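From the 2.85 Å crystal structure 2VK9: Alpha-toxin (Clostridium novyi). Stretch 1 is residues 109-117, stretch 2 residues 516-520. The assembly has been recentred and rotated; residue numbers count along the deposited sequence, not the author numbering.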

# COMPACT_ATOMS: atom_id res chain seq x y z
N ILE A 109 18.01 -9.06 -4.57
CA ILE A 109 17.09 -9.66 -3.61
C ILE A 109 17.93 -10.28 -2.48
O ILE A 109 19.08 -10.68 -2.70
CB ILE A 109 16.11 -10.65 -4.30
CG1 ILE A 109 14.95 -11.01 -3.37
CG2 ILE A 109 16.83 -11.89 -4.81
CD1 ILE A 109 13.79 -11.73 -4.08
N SER A 110 17.39 -10.32 -1.26
CA SER A 110 18.12 -10.89 -0.12
C SER A 110 17.90 -12.39 -0.09
O SER A 110 16.99 -12.91 -0.73
CB SER A 110 17.68 -10.25 1.19
OG SER A 110 16.43 -10.77 1.60
N ASP A 111 18.76 -13.09 0.66
CA ASP A 111 18.67 -14.53 0.77
C ASP A 111 17.51 -14.98 1.65
O ASP A 111 16.98 -16.07 1.46
CB ASP A 111 19.99 -15.12 1.28
CG ASP A 111 21.10 -15.06 0.23
OD1 ASP A 111 20.84 -14.58 -0.90
OD2 ASP A 111 22.23 -15.51 0.53
N GLN A 112 17.11 -14.14 2.61
CA GLN A 112 15.93 -14.45 3.41
C GLN A 112 14.69 -14.48 2.53
O GLN A 112 13.86 -15.38 2.68
CB GLN A 112 15.74 -13.44 4.54
CG GLN A 112 16.68 -13.62 5.71
CD GLN A 112 17.99 -12.85 5.54
OE1 GLN A 112 18.34 -12.37 4.44
NE2 GLN A 112 18.74 -12.73 6.64
N SER A 113 14.58 -13.52 1.62
CA SER A 113 13.46 -13.46 0.67
C SER A 113 13.37 -14.72 -0.17
O SER A 113 12.26 -15.17 -0.45
CB SER A 113 13.56 -12.25 -0.24
OG SER A 113 13.43 -11.04 0.49
N LEU A 114 14.51 -15.29 -0.56
CA LEU A 114 14.54 -16.56 -1.30
C LEU A 114 13.99 -17.72 -0.47
O LEU A 114 13.42 -18.66 -1.02
CB LEU A 114 15.95 -16.92 -1.77
CG LEU A 114 16.68 -16.00 -2.74
CD1 LEU A 114 17.90 -16.66 -3.25
CD2 LEU A 114 15.82 -15.63 -3.88
N GLU A 115 14.17 -17.64 0.84
CA GLU A 115 13.62 -18.63 1.76
C GLU A 115 12.11 -18.45 1.88
O GLU A 115 11.36 -19.43 1.75
CB GLU A 115 14.28 -18.52 3.14
CG GLU A 115 15.73 -19.00 3.21
CD GLU A 115 15.88 -20.46 3.66
OE1 GLU A 115 15.14 -21.36 3.16
OE2 GLU A 115 16.76 -20.71 4.52
N TYR A 116 11.66 -17.21 2.11
CA TYR A 116 10.24 -16.90 2.24
C TYR A 116 9.47 -17.30 0.98
O TYR A 116 8.38 -17.85 1.05
CB TYR A 116 10.00 -15.41 2.50
CG TYR A 116 10.37 -14.88 3.87
CD1 TYR A 116 9.57 -13.95 4.51
CD2 TYR A 116 11.54 -15.29 4.51
CE1 TYR A 116 9.92 -13.44 5.77
CE2 TYR A 116 11.89 -14.80 5.76
CZ TYR A 116 11.08 -13.87 6.39
OH TYR A 116 11.46 -13.37 7.61
N TYR A 117 10.07 -17.02 -0.16
CA TYR A 117 9.47 -17.28 -1.45
C TYR A 117 9.30 -18.78 -1.64
O TYR A 117 8.28 -19.24 -2.14
CB TYR A 117 10.38 -16.72 -2.53
CG TYR A 117 9.87 -16.81 -3.94
CD1 TYR A 117 8.65 -16.25 -4.31
CD2 TYR A 117 10.64 -17.42 -4.92
CE1 TYR A 117 8.21 -16.31 -5.62
CE2 TYR A 117 10.22 -17.49 -6.21
CZ TYR A 117 9.01 -16.93 -6.57
OH TYR A 117 8.60 -17.02 -7.88
N LYS A 516 4.30 -12.13 11.40
CA LYS A 516 5.22 -11.99 12.53
C LYS A 516 6.56 -12.65 12.19
O LYS A 516 6.96 -13.65 12.80
CB LYS A 516 4.61 -12.55 13.82
CG LYS A 516 3.16 -12.15 14.11
CD LYS A 516 2.93 -10.63 14.01
CE LYS A 516 1.61 -10.20 14.64
NZ LYS A 516 0.52 -11.20 14.51
N THR A 517 7.24 -12.08 11.21
CA THR A 517 8.45 -12.68 10.68
C THR A 517 9.62 -11.75 10.93
O THR A 517 9.43 -10.54 11.10
CB THR A 517 8.33 -12.93 9.18
OG1 THR A 517 8.21 -11.67 8.51
CG2 THR A 517 7.11 -13.76 8.87
N HIS A 518 10.82 -12.30 10.93
CA HIS A 518 12.02 -11.51 11.16
C HIS A 518 12.14 -10.32 10.23
O HIS A 518 12.36 -9.20 10.68
CB HIS A 518 13.27 -12.38 11.07
CG HIS A 518 13.30 -13.49 12.07
ND1 HIS A 518 14.20 -14.54 11.99
CD2 HIS A 518 12.54 -13.73 13.16
CE1 HIS A 518 13.99 -15.36 13.00
NE2 HIS A 518 12.98 -14.90 13.72
N ASP A 519 11.98 -10.56 8.93
CA ASP A 519 12.10 -9.49 7.94
C ASP A 519 11.00 -8.44 8.09
O ASP A 519 11.18 -7.30 7.70
CB ASP A 519 12.14 -10.06 6.51
CG ASP A 519 13.51 -10.64 6.14
OD1 ASP A 519 14.18 -11.26 6.99
OD2 ASP A 519 13.92 -10.48 4.96
N GLU A 520 9.87 -8.82 8.67
CA GLU A 520 8.79 -7.86 8.89
C GLU A 520 9.08 -6.94 10.06
O GLU A 520 8.76 -5.75 10.01
CB GLU A 520 7.47 -8.58 9.12
CG GLU A 520 6.34 -8.01 8.29
CD GLU A 520 5.95 -6.59 8.65
OE1 GLU A 520 6.12 -5.69 7.80
OE2 GLU A 520 5.47 -6.39 9.79
O HOH W 1 11.97 -11.00 2.90

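The first turn of a helix leaves backbone amides without the carbonyl partners that a preceding turn would supply, and a side chain from a distant part of the fold can satisfy one of them. The contact between residues 109-117 and 516-520 of Clostridium novyi alpha-toxin, whose touching residues are at least 401 positions apart in the chain, is a compact example. It buries 209 Å² in all, and Y116 and D519 contribute the most.

Y116 lies on a helix with its CA-to-CB bond directed toward the other stretch, and its phenol reaches the start of the second helix. There the amide of D519 donates a hydrogen bond to the tyrosine oxygen, D519 N to Y116 OH, 3.1 Å long and nearly straight, with an angle of 169° at the hydrogen. Y116 OH also packs 3.5 Å from T517 CB, while T517 OG1 sits at the edge of the ring, near its plane. T517 is itself the N-cap of this helix: its OG1 accepts a weak bond from E520 N at 3.3 Å. Two neighbouring amides of the first turn are therefore met by different hydroxyl oxygens, one local in sequence and one remote.

The CA-to-CB bond of D519 is likewise directed toward the first stretch, and its carboxylate extends the contact to the beginning of the first helix. D519 OD2 lies 3.5 Å from Q112 CB, a packing contact with the aliphatic root of that side chain. The link to S113 is indirect: a water donates to D519 OD2 at 2.9 Å and hydrogen-bonds S113 OG at 2.8 Å. S113 OG is in turn hydrogen-bonded to S110 OG, 3.2 Å away, tying the bridge to the N-cap residue of the first helix. The contact thus combines one direct, well-aligned hydrogen bond with a solvent-mediated one.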